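Local coordinates for protein putative prephenate dehydratase (Streptococcus mutans, PDB 4LUB) that probably catalyses the decarboxylation and dehydration of prephenate to 3-phenylpyruvate, a step in phenylalanine biosynthesis, at residues N33-K39 against E63-L68; A49-N55 against Y172-L178; E75-I81 against L268-Y274; D191-A197 against I240-H246. All coordinates share one frame; numbering follows the deposited sequence.

Contact 1 of 4, residues N33-K39 against E63-L68; sequences NITEVIK and ETFDYL
Thr35 and Ile38 meet Glu63 and Tyr67 in a helix-helix contact within the prephenate dehydratase region, joining helices 34-42 and 62-70. The axes of the short segments come within 9.8 Å and are inclined by 40°. The polar grip is at the start of helix 34-42, where Glu63 OE2 accepts two bonds. Thr35 OG1 donates at 2.6 Å to Glu63 OE2, which takes the bond on its anti lone pair, whereas Thr35 N, 3.1 Å from the same OE2, comes from above the carboxylate plane. Glu63 spans the gap because its CG stands anti to the backbone N (chi1 -161°) and the chain continues extended. Glu63 OE1 is linked to Ile34 N through a water, so the carboxylate serves two amides of the first helical turn, a setting that would probably stabilise its charge. Asn33 OD1 completes the N-cap by accepting from Glu36 N at 2.8 Å. Farther along, Ile38 CG2 lies 3.5 Å from Tyr67 CE2, and Thr35 CG2 sits 3.8 Å from CE1 of that ring. Ile38 CD1 continues the apolar seam to Leu68 CD1 at 3.7 Å. Tyr67 OH, beside Lys39 CG, is hydrogen-bonded to Glu42. Ile34 and Thr64 both rest on Val51 of strand 48-55, Ile38 reaches Leu178 of strand 172-179, and Phe65 turns to Ile240 of strand 237-244.

Contact 2 of 4, residues A49-N55 against Y172-L178; sequences AIVPVEN and YTRFWVL
Glu54 and Arg174 form a buried salt bridge, with Arg174 NH1 2.8 Å from Glu54 OE1. With CG anti to its backbone N (chi1 -179°), the extended Glu54 chain lays the carboxylate alongside Arg174. The oxygen lies in the guanidinium plane, but NH1 meets it on the anti side and out of the carboxylate plane; the two planes are 68° apart. Both groups have further partners: Arg174 also pairs with Glu79 and Asp242, and Glu54 with Lys224 and, through OE2, with Tyr237 OH of the second subunit. This charge network reaches the dimer interface and probably holds the guanidinium in one orientation. At the strand end, Asn55 ND2 donates to Thr173 OG1 at 2.8 Å, with the hydroxyl oxygen close to the amide plane, while Asn55 OD1 accepts from Ile57 N. Backbone bonds make strands 48-55 and 172-179 an antiparallel pair, with Ala49-Leu178 and Val51-Trp176 as hydrogen-bonded pairs. The ladder is interrupted by a classic beta bulge, in which Val53 and Glu54 both face Arg174. Arg174 O receives Val53 N at 2.8 Å and, weakly, Glu54 N; Arg174 N donates back to Glu54 O at 2.7 Å. The bulge places Val53 over one face of Trp176, a CH-pi contact with CG2 4.0 Å from the five-membered ring centroid of Trp176 and 7° off its normal. Val53 CG1 covers the same indole, 3.6 Å from Trp176 CG, and the indole NE1 is bonded to Glu79. Pro52 CB touches Phe175 CE2 at 3.7 Å, and Ile50 lies side by side with Val177, while Ile50, Pro52 and Phe175 pack on helix 14-22.

Contact 3 of 4, residues E75-I81 against L268-Y274; sequences EAVAEII and LGKYAVY
The Tyr271 ring is met obliquely by Glu79 and Ala76. Glu79 OE1 comes within 3.2 Å of Tyr271 CE1, the carboxylate turned 38° from the ring plane, and Ala76 CB lies 3.8 Å from Tyr271 CD2, on the same side of the ring plane but near the other edge. Tyr271 CB abuts the Val77-Ala78 peptide, and with CG between the backbone N and the carbonyl carbon (chi1 48°) the ring runs along Ala76 and Glu79. Polar ends look beyond the pair: Tyr271 OH is hydrogen-bonded to Ser195 OG, and Glu79 OE1 has Arg174 as its main partner. The Tyr274 ring, by contrast, is approached at its edge by Glu79 O and Ala78 CB. Ile81 CD1 touches Val273 CG1 at 3.7 Å. Direct backbone bonds occur at both ends of the parallel pair: Ala76 N to Leu268 O, 2.8 Å, then Glu79 N to Ala272 O, 2.9 Å, followed by Tyr274 N to Glu79 O and Ile81 N to Tyr274 O. In between, waters replace them. Val77 O accepts from two waters, one also accepting from Ala272 N and the other donating to Lys270 O. Each strand carries a classic beta bulge toward its other neighbour, Val77 and Ala78 facing Val177, Leu268 and Gly269 facing Ser195. This parallel strand junction fuses the prephenate dehydratase region to the ACT domain in one mixed sheet.

Contact 4 of 4, residues D191-A197 against I240-H246; sequences DQKISLA and IIDFENH
Ile194, Leu196 and Asn245 are each deeply buried where strand 189-199 runs antiparallel to strand 237-244, the two central strands of the ferredoxin-like ACT fold, whose sheet order is 264-274, 189-199, 237-244, 222-229. Ile194 exchanges backbone bonds with Phe243, Ile194 N lying 2.9 Å from Phe243 O. With its CG1 anti to the backbone N (chi1 173°), Ile194 leaves CG2 to lie 4.0 Å from Phe243 CB. Leu196 repeats the pattern with Ile241 through reciprocal amide bonds, Leu196 N to Ile241 O measuring 2.8 Å. Ile194 and Leu196 both press on helix 248-261, by Val251 and Leu255 respectively. Asn245 follows the strand: its N donates to Gln192 O at 2.7 Å from above the carbonyl plane, a departure from regular strand geometry, and its CB packs 3.5 Å from Lys193 C. Asn245 ND2 is bonded to Glu248 and shares a water with Gln192 OE1. Next to it, His246 has Gln192 O over one face and gives a weak bond to Asp191 OD1. Among Ser195, Ala197, Ile240 and Asp242, Ser195 OG donates to Asp242 OD1, 2.7 Å away and well above the carboxylate plane. Asp242 OD2 forms a salt bridge with Arg174 and also accepts from a water that links it to Lys193 NZ, 2.8 Å from that water.

From the N terminus, contact 1 closes a short loop between helices 34-42 and 62-70, with strand 48-55 inside it. That strand opens contact 2, which closes with strand 172-179 and so crosses contact 1. Strand 75-83 opens contact 3 before contact 2 closes, so these two cross as well, and their strands are neighbours in the sheet. Contact 3 closes at the end of the model, with contact 4 nested inside its loop. Contacts 2 and 3 carry the sheet from the dehydratase region into the ACT domain, which contact 4 continues; Phe65 of contact 1 packs against all three others.

Contact 1 of 4, residues N33-K39 against E63-L68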
# COMPACT_ATOMS: atom_id res chain seq x y z
N ASN B 33 -11.55 -19.26 -2.43
CA ASN B 33 -10.82 -18.01 -2.46
C ASN B 33 -11.45 -17.02 -1.49
O ASN B 33 -12.58 -17.23 -1.04
CB ASN B 33 -10.77 -17.42 -3.89
CG ASN B 33 -12.15 -17.09 -4.46
OD1 ASN B 33 -12.98 -16.44 -3.82
ND2 ASN B 33 -12.39 -17.54 -5.69
N ILE B 34 -10.71 -15.96 -1.19
CA ILE B 34 -11.11 -15.00 -0.16
C ILE B 34 -12.49 -14.42 -0.44
O ILE B 34 -13.33 -14.34 0.45
CB ILE B 34 -10.05 -13.87 -0.04
CG1 ILE B 34 -8.76 -14.44 0.58
CG2 ILE B 34 -10.59 -12.69 0.77
CD1 ILE B 34 -7.50 -13.70 0.21
N THR B 35 -12.74 -14.05 -1.69
CA THR B 35 -14.03 -13.49 -2.08
C THR B 35 -15.20 -14.42 -1.74
O THR B 35 -16.21 -13.98 -1.18
CB THR B 35 -14.06 -13.19 -3.58
OG1 THR B 35 -13.06 -12.22 -3.88
CG2 THR B 35 -15.43 -12.67 -4.01
N GLU B 36 -15.04 -15.71 -2.05
CA GLU B 36 -16.08 -16.69 -1.78
C GLU B 36 -16.24 -17.00 -0.29
O GLU B 36 -17.35 -17.26 0.18
CB GLU B 36 -15.80 -17.99 -2.56
CG GLU B 36 -16.03 -17.86 -4.07
CD GLU B 36 -17.38 -17.24 -4.42
OE1 GLU B 36 -18.39 -17.61 -3.79
OE2 GLU B 36 -17.42 -16.37 -5.32
N VAL B 37 -15.13 -16.99 0.45
CA VAL B 37 -15.18 -17.05 1.91
C VAL B 37 -16.08 -15.96 2.50
O VAL B 37 -16.97 -16.24 3.30
CB VAL B 37 -13.77 -16.92 2.54
CG1 VAL B 37 -13.87 -16.98 4.06
CG2 VAL B 37 -12.82 -18.00 2.01
N ILE B 38 -15.81 -14.71 2.12
CA ILE B 38 -16.62 -13.58 2.58
C ILE B 38 -18.07 -13.63 2.06
O ILE B 38 -19.00 -13.38 2.82
CB ILE B 38 -15.97 -12.23 2.19
CG1 ILE B 38 -14.59 -12.11 2.83
CG2 ILE B 38 -16.84 -11.08 2.67
CD1 ILE B 38 -13.68 -11.03 2.22
N LYS B 39 -18.25 -13.95 0.79
CA LYS B 39 -19.59 -14.14 0.22
C LYS B 39 -20.42 -15.20 0.96
O LYS B 39 -21.64 -15.05 1.10
CB LYS B 39 -19.50 -14.50 -1.27
CG LYS B 39 -19.13 -13.30 -2.15
CD LYS B 39 -18.90 -13.67 -3.60
CE LYS B 39 -20.10 -14.37 -4.22
NZ LYS B 39 -19.81 -14.81 -5.62
N GLU B 63 -7.06 -8.50 -2.42
CA GLU B 63 -8.39 -9.11 -2.51
C GLU B 63 -9.25 -8.88 -1.27
O GLU B 63 -10.44 -8.56 -1.38
CB GLU B 63 -8.30 -10.61 -2.80
CG GLU B 63 -9.61 -11.16 -3.37
CD GLU B 63 -9.61 -12.66 -3.58
OE1 GLU B 63 -8.52 -13.28 -3.52
OE2 GLU B 63 -10.70 -13.23 -3.82
N THR B 64 -8.66 -9.08 -0.10
CA THR B 64 -9.39 -8.93 1.16
C THR B 64 -9.91 -7.51 1.36
O THR B 64 -11.10 -7.29 1.57
CB THR B 64 -8.52 -9.32 2.37
OG1 THR B 64 -8.13 -10.69 2.26
CG2 THR B 64 -9.31 -9.16 3.66
N PHE B 65 -9.01 -6.54 1.27
CA PHE B 65 -9.36 -5.15 1.50
C PHE B 65 -10.25 -4.52 0.42
O PHE B 65 -11.13 -3.72 0.74
CB PHE B 65 -8.09 -4.34 1.70
CG PHE B 65 -7.44 -4.60 3.02
CD1 PHE B 65 -8.01 -4.11 4.18
CD2 PHE B 65 -6.32 -5.41 3.11
CE1 PHE B 65 -7.45 -4.38 5.41
CE2 PHE B 65 -5.75 -5.69 4.34
CZ PHE B 65 -6.31 -5.17 5.49
N ASP B 66 -10.02 -4.84 -0.86
CA ASP B 66 -10.91 -4.36 -1.91
C ASP B 66 -12.35 -4.85 -1.71
O ASP B 66 -13.30 -4.08 -1.82
CB ASP B 66 -10.41 -4.75 -3.31
CG ASP B 66 -9.02 -4.21 -3.62
OD1 ASP B 66 -8.64 -3.18 -3.03
OD2 ASP B 66 -8.32 -4.80 -4.46
N TYR B 67 -12.52 -6.15 -1.47
CA TYR B 67 -13.85 -6.68 -1.21
C TYR B 67 -14.51 -6.07 0.04
O TYR B 67 -15.67 -5.67 -0.01
CB TYR B 67 -13.83 -8.20 -1.09
CG TYR B 67 -15.22 -8.75 -1.29
CD1 TYR B 67 -15.72 -8.99 -2.56
CD2 TYR B 67 -16.05 -9.00 -0.20
CE1 TYR B 67 -17.00 -9.47 -2.75
CE2 TYR B 67 -17.33 -9.48 -0.38
CZ TYR B 67 -17.80 -9.71 -1.65
OH TYR B 67 -19.08 -10.19 -1.83
N LEU B 68 -13.79 -6.07 1.16
CA LEU B 68 -14.29 -5.47 2.39
C LEU B 68 -14.68 -4.00 2.29
O LEU B 68 -15.66 -3.58 2.90
CB LEU B 68 -13.27 -5.64 3.52
CG LEU B 68 -13.54 -6.73 4.58
CD1 LEU B 68 -14.30 -7.94 4.07
CD2 LEU B 68 -12.26 -7.10 5.34
O HOH W 1 -8.15 -15.74 -2.74

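Contact 2 of 4, residues A49-N55 against Y172-L178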
# COMPACT_ATOMS: atom_id res chain seq x y z
N ALA B 49 -16.30 -15.52 9.01
CA ALA B 49 -15.38 -15.94 7.97
C ALA B 49 -13.96 -15.61 8.41
O ALA B 49 -13.74 -14.61 9.09
CB ALA B 49 -15.73 -15.27 6.66
N ILE B 50 -13.01 -16.46 8.04
CA ILE B 50 -11.61 -16.26 8.38
C ILE B 50 -10.77 -16.15 7.11
O ILE B 50 -10.80 -17.04 6.26
CB ILE B 50 -11.06 -17.38 9.31
CG1 ILE B 50 -11.60 -17.22 10.72
CG2 ILE B 50 -9.57 -17.23 9.49
CD1 ILE B 50 -13.01 -17.62 10.93
N VAL B 51 -10.06 -15.04 6.99
CA VAL B 51 -9.24 -14.75 5.82
C VAL B 51 -7.89 -14.16 6.23
O VAL B 51 -7.79 -13.48 7.25
CB VAL B 51 -9.94 -13.75 4.86
CG1 VAL B 51 -11.23 -14.35 4.29
CG2 VAL B 51 -10.18 -12.40 5.53
N PRO B 52 -6.84 -14.44 5.44
CA PRO B 52 -5.56 -13.74 5.59
C PRO B 52 -5.72 -12.29 5.17
O PRO B 52 -6.43 -12.03 4.19
CB PRO B 52 -4.62 -14.49 4.66
CG PRO B 52 -5.51 -15.09 3.63
CD PRO B 52 -6.83 -15.38 4.30
N VAL B 53 -5.16 -11.34 5.92
CA VAL B 53 -5.23 -9.95 5.48
C VAL B 53 -3.88 -9.30 5.21
O VAL B 53 -3.77 -8.43 4.35
CB VAL B 53 -6.04 -9.09 6.49
CG1 VAL B 53 -7.30 -9.82 6.91
CG2 VAL B 53 -5.20 -8.67 7.70
N GLU B 54 -2.84 -9.70 5.93
CA GLU B 54 -1.53 -9.09 5.74
C GLU B 54 -0.38 -10.01 6.08
O GLU B 54 -0.42 -10.68 7.11
CB GLU B 54 -1.40 -7.81 6.57
CG GLU B 54 -0.06 -7.11 6.40
CD GLU B 54 0.02 -5.79 7.12
OE1 GLU B 54 -1.01 -5.36 7.67
OE2 GLU B 54 1.11 -5.18 7.12
N ASN B 55 0.67 -9.99 5.26
CA ASN B 55 1.87 -10.78 5.51
C ASN B 55 3.06 -9.87 5.73
O ASN B 55 3.17 -8.80 5.12
CB ASN B 55 2.14 -11.74 4.34
CG ASN B 55 3.40 -12.56 4.56
OD1 ASN B 55 4.48 -12.16 4.15
ND2 ASN B 55 3.26 -13.70 5.24
N TYR B 172 5.34 -13.94 9.21
CA TYR B 172 4.11 -13.69 9.97
C TYR B 172 2.96 -13.11 9.15
O TYR B 172 3.13 -12.19 8.36
CB TYR B 172 4.38 -12.76 11.15
CG TYR B 172 5.10 -13.42 12.30
CD1 TYR B 172 4.40 -14.06 13.31
CD2 TYR B 172 6.49 -13.41 12.37
CE1 TYR B 172 5.05 -14.67 14.36
CE2 TYR B 172 7.15 -14.02 13.42
CZ TYR B 172 6.43 -14.65 14.42
OH TYR B 172 7.08 -15.26 15.47
N THR B 173 1.77 -13.66 9.38
CA THR B 173 0.57 -13.23 8.68
C THR B 173 -0.52 -12.88 9.67
O THR B 173 -0.73 -13.57 10.68
CB THR B 173 0.05 -14.32 7.72
OG1 THR B 173 1.07 -14.64 6.77
CG2 THR B 173 -1.20 -13.85 6.97
N ARG B 174 -1.25 -11.82 9.36
CA ARG B 174 -2.40 -11.40 10.14
C ARG B 174 -3.63 -12.00 9.48
O ARG B 174 -3.79 -11.90 8.27
CB ARG B 174 -2.50 -9.87 10.18
CG ARG B 174 -1.30 -9.19 10.82
CD ARG B 174 -1.30 -7.68 10.61
NE ARG B 174 -2.35 -7.02 11.39
CZ ARG B 174 -2.95 -5.89 11.04
NH1 ARG B 174 -2.57 -5.25 9.94
NH2 ARG B 174 -3.90 -5.38 11.82
N PHE B 175 -4.49 -12.62 10.28
CA PHE B 175 -5.76 -13.17 9.80
C PHE B 175 -6.87 -12.47 10.56
O PHE B 175 -6.74 -12.19 11.75
CB PHE B 175 -5.87 -14.70 10.01
CG PHE B 175 -4.84 -15.51 9.26
CD1 PHE B 175 -3.53 -15.58 9.70
CD2 PHE B 175 -5.20 -16.19 8.11
CE1 PHE B 175 -2.60 -16.33 9.00
CE2 PHE B 175 -4.27 -16.93 7.40
CZ PHE B 175 -2.96 -17.00 7.85
N TRP B 176 -7.94 -12.13 9.85
CA TRP B 176 -9.12 -11.58 10.48
C TRP B 176 -10.27 -12.57 10.57
O TRP B 176 -10.55 -13.32 9.63
CB TRP B 176 -9.57 -10.32 9.74
CG TRP B 176 -8.78 -9.12 10.11
CD1 TRP B 176 -7.81 -9.03 11.08
CD2 TRP B 176 -8.87 -7.83 9.51
NE1 TRP B 176 -7.30 -7.75 11.12
CE2 TRP B 176 -7.94 -6.99 10.17
CE3 TRP B 176 -9.66 -7.29 8.48
CZ2 TRP B 176 -7.77 -5.66 9.83
CZ3 TRP B 176 -9.49 -5.96 8.15
CH2 TRP B 176 -8.55 -5.15 8.82
N VAL B 177 -10.94 -12.55 11.71
CA VAL B 177 -12.24 -13.18 11.85
C VAL B 177 -13.28 -12.12 11.53
O VAL B 177 -13.36 -11.08 12.19
CB VAL B 177 -12.47 -13.75 13.26
CG1 VAL B 177 -13.83 -14.41 13.35
CG2 VAL B 177 -11.36 -14.74 13.62
N LEU B 178 -14.03 -12.35 10.46
CA LEU B 178 -15.09 -11.45 10.04
C LEU B 178 -16.45 -11.94 10.52
O LEU B 178 -16.77 -13.12 10.41
CB LEU B 178 -15.11 -11.30 8.51
CG LEU B 178 -14.01 -10.60 7.70
CD1 LEU B 178 -12.83 -10.14 8.52
CD2 LEU B 178 -13.60 -11.39 6.45

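Contact 3 of 4, residues E75-I81 against L268-Y274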
# COMPACT_ATOMS: atom_id res chain seq x y z
N GLU B 75 -17.61 -6.76 9.46
CA GLU B 75 -16.44 -6.23 10.16
C GLU B 75 -15.47 -7.29 10.65
O GLU B 75 -15.87 -8.41 10.96
CB GLU B 75 -16.87 -5.36 11.35
CG GLU B 75 -17.67 -4.14 10.98
CD GLU B 75 -18.01 -3.27 12.18
OE1 GLU B 75 -17.49 -3.55 13.28
OE2 GLU B 75 -18.78 -2.30 12.01
N ALA B 76 -14.18 -6.94 10.69
CA ALA B 76 -13.24 -7.70 11.49
C ALA B 76 -13.61 -7.63 12.98
O ALA B 76 -13.79 -6.55 13.54
CB ALA B 76 -11.83 -7.19 11.26
N VAL B 77 -13.75 -8.79 13.62
CA VAL B 77 -14.13 -8.83 15.04
C VAL B 77 -13.06 -9.49 15.91
O VAL B 77 -13.15 -9.48 17.13
CB VAL B 77 -15.49 -9.53 15.24
CG1 VAL B 77 -16.60 -8.70 14.62
CG2 VAL B 77 -15.48 -10.95 14.65
N ALA B 78 -12.05 -10.07 15.26
CA ALA B 78 -10.89 -10.60 15.95
C ALA B 78 -9.74 -10.76 14.96
O ALA B 78 -9.97 -11.07 13.78
CB ALA B 78 -11.20 -11.94 16.62
N GLU B 79 -8.51 -10.57 15.44
CA GLU B 79 -7.32 -10.83 14.63
C GLU B 79 -6.42 -11.90 15.25
O GLU B 79 -6.13 -11.84 16.44
CB GLU B 79 -6.53 -9.53 14.45
CG GLU B 79 -5.32 -9.67 13.54
CD GLU B 79 -4.57 -8.36 13.41
OE1 GLU B 79 -5.18 -7.39 12.93
OE2 GLU B 79 -3.36 -8.32 13.71
N ILE B 80 -6.00 -12.87 14.45
CA ILE B 80 -5.03 -13.87 14.89
C ILE B 80 -3.78 -13.80 14.03
O ILE B 80 -3.86 -13.86 12.80
CB ILE B 80 -5.61 -15.31 14.88
CG1 ILE B 80 -6.76 -15.42 15.88
CG2 ILE B 80 -4.53 -16.33 15.25
CD1 ILE B 80 -7.74 -16.54 15.59
N ILE B 81 -2.63 -13.63 14.67
CA ILE B 81 -1.35 -13.65 13.97
C ILE B 81 -0.67 -15.02 14.00
O ILE B 81 -0.46 -15.60 15.06
CB ILE B 81 -0.40 -12.60 14.56
CG1 ILE B 81 -1.02 -11.21 14.41
CG2 ILE B 81 0.94 -12.62 13.82
CD1 ILE B 81 -0.17 -10.09 15.00
N LEU B 268 -13.68 -0.84 9.27
CA LEU B 268 -13.50 -2.21 8.80
C LEU B 268 -13.53 -3.18 9.97
O LEU B 268 -13.85 -4.35 9.79
CB LEU B 268 -12.17 -2.35 8.05
CG LEU B 268 -11.99 -1.50 6.79
CD1 LEU B 268 -10.64 -1.80 6.16
CD2 LEU B 268 -13.11 -1.77 5.79
N GLY B 269 -13.22 -2.69 11.17
CA GLY B 269 -13.21 -3.55 12.35
C GLY B 269 -12.69 -2.91 13.62
O GLY B 269 -11.80 -2.06 13.58
N LYS B 270 -13.28 -3.31 14.75
CA LYS B 270 -12.70 -3.11 16.08
C LYS B 270 -12.44 -4.47 16.71
O LYS B 270 -13.36 -5.26 16.89
CB LYS B 270 -13.61 -2.29 17.01
CG LYS B 270 -14.03 -0.93 16.49
CD LYS B 270 -14.86 -0.23 17.56
CE LYS B 270 -15.54 1.03 17.05
NZ LYS B 270 -16.32 1.67 18.14
N TYR B 271 -11.18 -4.77 17.04
CA TYR B 271 -10.86 -6.16 17.37
C TYR B 271 -9.69 -6.27 18.33
O TYR B 271 -8.84 -5.38 18.40
CB TYR B 271 -10.56 -6.95 16.10
CG TYR B 271 -9.58 -6.23 15.19
CD1 TYR B 271 -8.21 -6.36 15.38
CD2 TYR B 271 -10.03 -5.41 14.15
CE1 TYR B 271 -7.30 -5.70 14.57
CE2 TYR B 271 -9.12 -4.74 13.33
CZ TYR B 271 -7.76 -4.90 13.55
OH TYR B 271 -6.85 -4.24 12.75
N ALA B 272 -9.63 -7.39 19.04
CA ALA B 272 -8.43 -7.75 19.78
C ALA B 272 -7.47 -8.49 18.86
O ALA B 272 -7.89 -9.15 17.90
CB ALA B 272 -8.78 -8.60 21.00
N VAL B 273 -6.17 -8.36 19.14
CA VAL B 273 -5.14 -9.09 18.42
C VAL B 273 -4.58 -10.23 19.27
O VAL B 273 -4.11 -10.01 20.38
CB VAL B 273 -3.97 -8.15 18.01
CG1 VAL B 273 -2.92 -8.92 17.21
CG2 VAL B 273 -4.51 -6.94 17.25
N TYR B 274 -4.62 -11.43 18.71
CA TYR B 274 -4.08 -12.62 19.36
C TYR B 274 -2.92 -13.13 18.52
O TYR B 274 -2.90 -12.92 17.31
CB TYR B 274 -5.16 -13.70 19.49
CG TYR B 274 -6.43 -13.22 20.17
CD1 TYR B 274 -6.54 -13.21 21.55
CD2 TYR B 274 -7.51 -12.78 19.41
CE1 TYR B 274 -7.71 -12.77 22.17
CE2 TYR B 274 -8.68 -12.35 20.02
CZ TYR B 274 -8.78 -12.34 21.39
OH TYR B 274 -9.94 -11.91 21.99
O HOH W 2 -15.71 -5.02 14.81
O HOH W 3 -11.80 -9.30 19.43
O HOH W 4 -14.50 -7.32 18.23

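Contact 4 of 4, residues D191-A197 against I240-H246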
# COMPACT_ATOMS: atom_id res chain seq x y z
N ASP B 191 -2.81 -7.00 21.66
CA ASP B 191 -3.13 -5.64 21.23
C ASP B 191 -4.62 -5.41 20.98
O ASP B 191 -5.42 -6.35 20.86
CB ASP B 191 -2.35 -5.28 19.96
CG ASP B 191 -1.92 -3.82 19.93
OD1 ASP B 191 -2.37 -3.05 20.80
OD2 ASP B 191 -1.11 -3.46 19.05
N GLN B 192 -5.00 -4.13 20.99
CA GLN B 192 -6.33 -3.69 20.55
C GLN B 192 -6.23 -2.68 19.41
O GLN B 192 -5.50 -1.68 19.52
CB GLN B 192 -7.11 -3.10 21.72
CG GLN B 192 -7.22 -4.05 22.90
CD GLN B 192 -8.49 -4.87 22.87
OE1 GLN B 192 -9.38 -4.62 22.06
NE2 GLN B 192 -8.57 -5.87 23.74
N LYS B 193 -6.96 -2.92 18.33
CA LYS B 193 -6.85 -2.06 17.17
C LYS B 193 -8.19 -1.72 16.54
O LYS B 193 -9.18 -2.38 16.80
CB LYS B 193 -5.95 -2.71 16.10
CG LYS B 193 -4.45 -2.60 16.39
CD LYS B 193 -3.62 -3.32 15.35
CE LYS B 193 -2.13 -3.23 15.66
NZ LYS B 193 -1.27 -3.91 14.64
N ILE B 194 -8.19 -0.68 15.71
CA ILE B 194 -9.33 -0.35 14.89
C ILE B 194 -8.78 -0.10 13.49
O ILE B 194 -7.75 0.54 13.33
CB ILE B 194 -10.12 0.90 15.41
CG1 ILE B 194 -11.20 1.31 14.42
CG2 ILE B 194 -9.18 2.09 15.67
CD1 ILE B 194 -12.24 2.26 15.01
N SER B 195 -9.46 -0.65 12.49
CA SER B 195 -9.05 -0.44 11.10
C SER B 195 -10.10 0.36 10.36
O SER B 195 -11.30 0.08 10.47
CB SER B 195 -8.81 -1.77 10.39
OG SER B 195 -7.73 -2.47 10.98
N LEU B 196 -9.65 1.35 9.62
CA LEU B 196 -10.55 2.24 8.92
C LEU B 196 -10.21 2.26 7.44
O LEU B 196 -9.05 2.11 7.06
CB LEU B 196 -10.44 3.67 9.48
CG LEU B 196 -10.88 3.94 10.92
CD1 LEU B 196 -10.40 5.34 11.35
CD2 LEU B 196 -12.36 3.76 11.17
N ALA B 197 -11.23 2.42 6.61
CA ALA B 197 -10.99 2.79 5.23
C ALA B 197 -11.44 4.24 5.03
O ALA B 197 -12.62 4.55 5.19
CB ALA B 197 -11.72 1.85 4.27
N ILE B 240 -6.33 2.34 3.82
CA ILE B 240 -6.47 1.45 4.96
C ILE B 240 -5.55 1.91 6.07
O ILE B 240 -4.33 1.93 5.92
CB ILE B 240 -6.12 -0.00 4.63
CG1 ILE B 240 -6.86 -0.43 3.37
CG2 ILE B 240 -6.46 -0.91 5.80
CD1 ILE B 240 -8.36 -0.30 3.54
N ILE B 241 -6.15 2.32 7.17
CA ILE B 241 -5.42 2.74 8.35
C ILE B 241 -5.77 1.94 9.61
O ILE B 241 -6.94 1.73 9.92
CB ILE B 241 -5.63 4.26 8.56
CG1 ILE B 241 -4.99 5.03 7.42
CG2 ILE B 241 -4.89 4.73 9.80
CD1 ILE B 241 -5.33 6.48 7.36
N ASP B 242 -4.74 1.49 10.32
CA ASP B 242 -4.92 0.87 11.64
C ASP B 242 -4.47 1.84 12.72
O ASP B 242 -3.45 2.53 12.57
CB ASP B 242 -4.15 -0.44 11.79
CG ASP B 242 -4.48 -1.48 10.73
OD1 ASP B 242 -5.46 -1.33 9.96
OD2 ASP B 242 -3.76 -2.49 10.70
N PHE B 243 -5.20 1.87 13.83
CA PHE B 243 -4.82 2.64 15.00
C PHE B 243 -5.00 1.78 16.22
O PHE B 243 -5.85 0.89 16.25
CB PHE B 243 -5.70 3.89 15.16
CG PHE B 243 -5.40 4.99 14.19
CD1 PHE B 243 -4.27 5.76 14.33
CD2 PHE B 243 -6.27 5.27 13.15
CE1 PHE B 243 -3.99 6.78 13.44
CE2 PHE B 243 -5.99 6.29 12.27
CZ PHE B 243 -4.85 7.04 12.41
N GLU B 244 -4.19 2.04 17.24
CA GLU B 244 -4.40 1.40 18.52
C GLU B 244 -5.77 1.81 19.05
O GLU B 244 -6.19 2.96 18.91
CB GLU B 244 -3.28 1.74 19.50
CG GLU B 244 -2.18 0.69 19.46
CD GLU B 244 -0.93 1.09 20.21
OE1 GLU B 244 -1.00 1.99 21.07
OE2 GLU B 244 0.13 0.49 19.92
N ASN B 245 -6.50 0.84 19.59
CA ASN B 245 -7.85 1.09 20.08
C ASN B 245 -7.96 0.80 21.57
O ASN B 245 -8.94 0.23 22.04
CB ASN B 245 -8.86 0.23 19.31
CG ASN B 245 -10.29 0.69 19.50
OD1 ASN B 245 -10.56 1.89 19.57
ND2 ASN B 245 -11.20 -0.26 19.63
N HIS B 246 -6.93 1.19 22.32
CA HIS B 246 -6.91 1.00 23.77
C HIS B 246 -7.85 1.99 24.46
O HIS B 246 -8.44 1.68 25.49
CB HIS B 246 -5.48 1.14 24.29
CG HIS B 246 -4.59 0.02 23.86
ND1 HIS B 246 -4.77 -1.28 24.29
CD2 HIS B 246 -3.52 0.00 23.02
CE1 HIS B 246 -3.84 -2.05 23.74
NE2 HIS B 246 -3.08 -1.30 22.97
O HOH W 5 -10.11 -2.93 19.84
O HOH W 6 -1.54 -2.50 12.28